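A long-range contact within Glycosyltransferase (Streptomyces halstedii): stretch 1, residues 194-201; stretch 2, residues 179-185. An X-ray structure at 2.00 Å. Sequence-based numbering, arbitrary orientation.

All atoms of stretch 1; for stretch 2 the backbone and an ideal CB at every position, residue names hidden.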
# COMPACT_ATOMS: atom_id res chain seq x y z
N ALA B 194 13.36 31.03 -7.71
CA ALA B 194 13.02 32.42 -7.37
C ALA B 194 11.83 32.37 -6.44
O ALA B 194 10.94 31.54 -6.66
CB ALA B 194 12.64 33.19 -8.68
N PHE B 195 11.74 33.25 -5.43
CA PHE B 195 10.43 33.36 -4.72
C PHE B 195 9.23 33.67 -5.61
O PHE B 195 9.23 34.69 -6.29
CB PHE B 195 10.47 34.34 -3.56
CG PHE B 195 9.17 34.37 -2.81
CD1 PHE B 195 8.83 33.30 -1.93
CD2 PHE B 195 8.23 35.41 -3.04
CE1 PHE B 195 7.60 33.29 -1.25
CE2 PHE B 195 6.99 35.42 -2.34
CZ PHE B 195 6.67 34.36 -1.46
N THR B 196 8.22 32.79 -5.62
CA THR B 196 6.89 33.14 -6.09
C THR B 196 5.97 32.80 -4.93
O THR B 196 6.35 31.98 -4.07
CB THR B 196 6.43 32.23 -7.23
OG1 THR B 196 6.75 30.85 -6.92
CG2 THR B 196 7.08 32.62 -8.57
N GLU B 197 4.74 33.31 -4.98
CA GLU B 197 3.76 33.02 -3.95
C GLU B 197 3.36 31.52 -4.00
O GLU B 197 2.94 30.92 -3.02
CB GLU B 197 2.55 33.95 -4.07
CG GLU B 197 1.44 33.75 -3.01
CD GLU B 197 1.87 34.05 -1.53
OE1 GLU B 197 2.92 34.68 -1.31
OE2 GLU B 197 1.13 33.67 -0.57
N SER B 198 3.54 30.91 -5.15
CA SER B 198 3.18 29.53 -5.29
C SER B 198 4.15 28.65 -4.48
O SER B 198 3.83 27.51 -4.18
CB SER B 198 3.17 29.18 -6.77
OG SER B 198 4.52 29.20 -7.16
N LEU B 199 5.30 29.18 -4.04
CA LEU B 199 6.21 28.42 -3.14
C LEU B 199 5.60 28.26 -1.74
O LEU B 199 5.95 27.34 -0.98
CB LEU B 199 7.60 29.11 -2.98
CG LEU B 199 8.43 29.11 -4.28
CD1 LEU B 199 9.71 29.78 -3.99
CD2 LEU B 199 8.69 27.66 -4.81
N VAL B 200 4.71 29.19 -1.41
CA VAL B 200 4.11 29.19 -0.09
C VAL B 200 2.96 28.24 -0.00
O VAL B 200 2.83 27.49 1.00
CB VAL B 200 3.59 30.62 0.31
CG1 VAL B 200 2.78 30.47 1.59
CG2 VAL B 200 4.80 31.58 0.53
N THR B 201 2.10 28.25 -1.03
CA THR B 201 0.90 27.46 -0.95
C THR B 201 0.63 26.40 -2.01
O THR B 201 -0.41 25.70 -1.92
CB THR B 201 -0.30 28.38 -0.82
OG1 THR B 201 -0.22 29.34 -1.87
CG2 THR B 201 -0.33 29.11 0.65
N UNK B 179 8.55 37.68 6.02
CA UNK B 179 9.51 36.62 6.39
C UNK B 179 9.42 35.38 5.54
O UNK B 179 10.41 34.70 5.37
CB UNK B 179 9.31 36.22 7.85
N UNK B 180 8.26 35.07 4.98
CA UNK B 180 8.17 33.89 4.15
C UNK B 180 8.95 34.10 2.81
O UNK B 180 9.44 33.11 2.19
CB UNK B 180 6.70 33.56 3.88
N UNK B 181 9.02 35.35 2.35
CA UNK B 181 9.66 35.64 1.09
C UNK B 181 11.12 35.62 1.34
O UNK B 181 11.89 35.17 0.50
CB UNK B 181 9.21 36.98 0.50
N UNK B 182 11.56 36.14 2.47
CA UNK B 182 12.97 36.14 2.75
C UNK B 182 13.42 34.67 2.94
O UNK B 182 14.44 34.25 2.40
CB UNK B 182 13.28 36.99 3.98
N UNK B 183 12.64 33.90 3.70
CA UNK B 183 12.98 32.47 3.93
C UNK B 183 13.08 31.67 2.66
O UNK B 183 14.10 31.09 2.42
CB UNK B 183 11.94 31.81 4.84
N UNK B 184 12.02 31.70 1.85
CA UNK B 184 11.91 30.84 0.69
C UNK B 184 12.73 31.30 -0.53
O UNK B 184 13.16 30.45 -1.31
CB UNK B 184 10.44 30.73 0.30
N UNK B 185 12.98 32.60 -0.66
CA UNK B 185 13.95 33.07 -1.66
C UNK B 185 15.34 32.51 -1.31
O UNK B 185 16.08 31.97 -2.18
CB UNK B 185 13.98 34.60 -1.72

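Stretch 2 is a helix throughout, and stretch 1 meets it with the ring of Phe-195 and the apolar side chains of Leu-199 and Val-200. No hydrogen bond crosses the contact, so its rules are those of shape and apolar packing.

Position 179 has helical backbone angles, and its ideal CB finds nothing of stretch 1 within 5.5 Å. Stretch 1 sets no preference here. The residue is Pro-179, whose O accepts the backbone hydrogen bond from N of position 183.

At position 180 CA-to-CB points toward stretch 1, and the ideal CB lies 4.3 Å from Val-200 CG2. With a methyl group so near and no polar partner on offer, an aliphatic chain such as leucine, isoleucine or methionine would suit. Leu-180 is found, with chi1 m and chi2 t, and its CD1 packs 4.0 Å from Val-200 CG1.

Position 181 is governed by the aromatic ring. CA-to-CB runs sideways, but the ideal CB is already 3.9 Å from Phe-195 CE2, and the backbone itself lies over the ring. A small residue, alanine, serine or perhaps glycine, would let ring and helix approach closely. The deposited Ala-181 places its CA 3.9 Å from the centroid of the Phe-195 ring, 11° off the normal, a CH-pi contact over one face. Its CB adds an apolar contact at 4.0 Å to Phe-195 CE2.

Position 182 points away, so stretch 1 leaves the choice free and a polar residue is easily accommodated. It is Asp-182, which makes no contact here.

Position 183 points sideways with nothing near its ideal CB; many side chains would serve. Trp-183 occupies it, and even the end of its side chain stays clear of stretch 1, CZ3 of Trp-183 lying 6.8 Å from Leu-199 O, while NE1 is hydrogen-bonded elsewhere in the structure.

Position 184 points toward stretch 1, its ideal CB 3.8 Å from Phe-195 CD1 and 4.5 Å from Leu-199 CD1. Phe-195, Leu-199 and Val-200 offer apolar atoms within reach of the side chain, favouring leucine or methionine, long enough to reach past the ring. Leu-184 has the largest covered area of stretch 2. Its CB sits at the edge of the Phe-195 ring, 3.8 Å from CD1, while its own CD1 reaches both Leu-199 CB at 3.9 Å and Val-200 CG2 at 3.8 Å.

At position 185 CA-to-CB is sideways, and the ideal CB stands 4.0 Å from Phe-195 CB. Here the CA atoms of 185 and Phe-195 are just 4.7 Å apart, so a small side chain fits comfortably. Ala-185 supplies one methyl, its CB packing 4.0 Å from Phe-195 CB.

Stretch 2 (179-185) PLADWLA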
# COMPACT_ATOMS: atom_id res chain seq x y z
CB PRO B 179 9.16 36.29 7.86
CG PRO B 179 8.40 37.61 8.36
CD PRO B 179 7.64 38.06 7.13
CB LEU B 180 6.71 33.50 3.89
CG LEU B 180 5.80 33.15 5.07
CD1 LEU B 180 4.59 32.32 4.61
CD2 LEU B 180 6.57 32.35 6.11
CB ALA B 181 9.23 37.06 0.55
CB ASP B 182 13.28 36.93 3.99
CG ASP B 182 13.07 38.44 3.80
OD1 ASP B 182 12.60 38.84 2.72
OD2 ASP B 182 13.33 39.21 4.76
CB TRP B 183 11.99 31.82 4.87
CG TRP B 183 12.15 30.33 4.98
CD1 TRP B 183 13.33 29.58 5.15
CD2 TRP B 183 11.07 29.42 5.06
NE1 TRP B 183 12.99 28.23 5.24
CE2 TRP B 183 11.63 28.12 5.20
CE3 TRP B 183 9.68 29.56 5.00
CZ2 TRP B 183 10.83 26.98 5.25
CZ3 TRP B 183 8.89 28.44 5.08
CH2 TRP B 183 9.47 27.17 5.24
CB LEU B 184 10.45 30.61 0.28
CG LEU B 184 9.60 29.81 1.29
CD1 LEU B 184 8.13 29.81 0.87
CD2 LEU B 184 10.09 28.34 1.42
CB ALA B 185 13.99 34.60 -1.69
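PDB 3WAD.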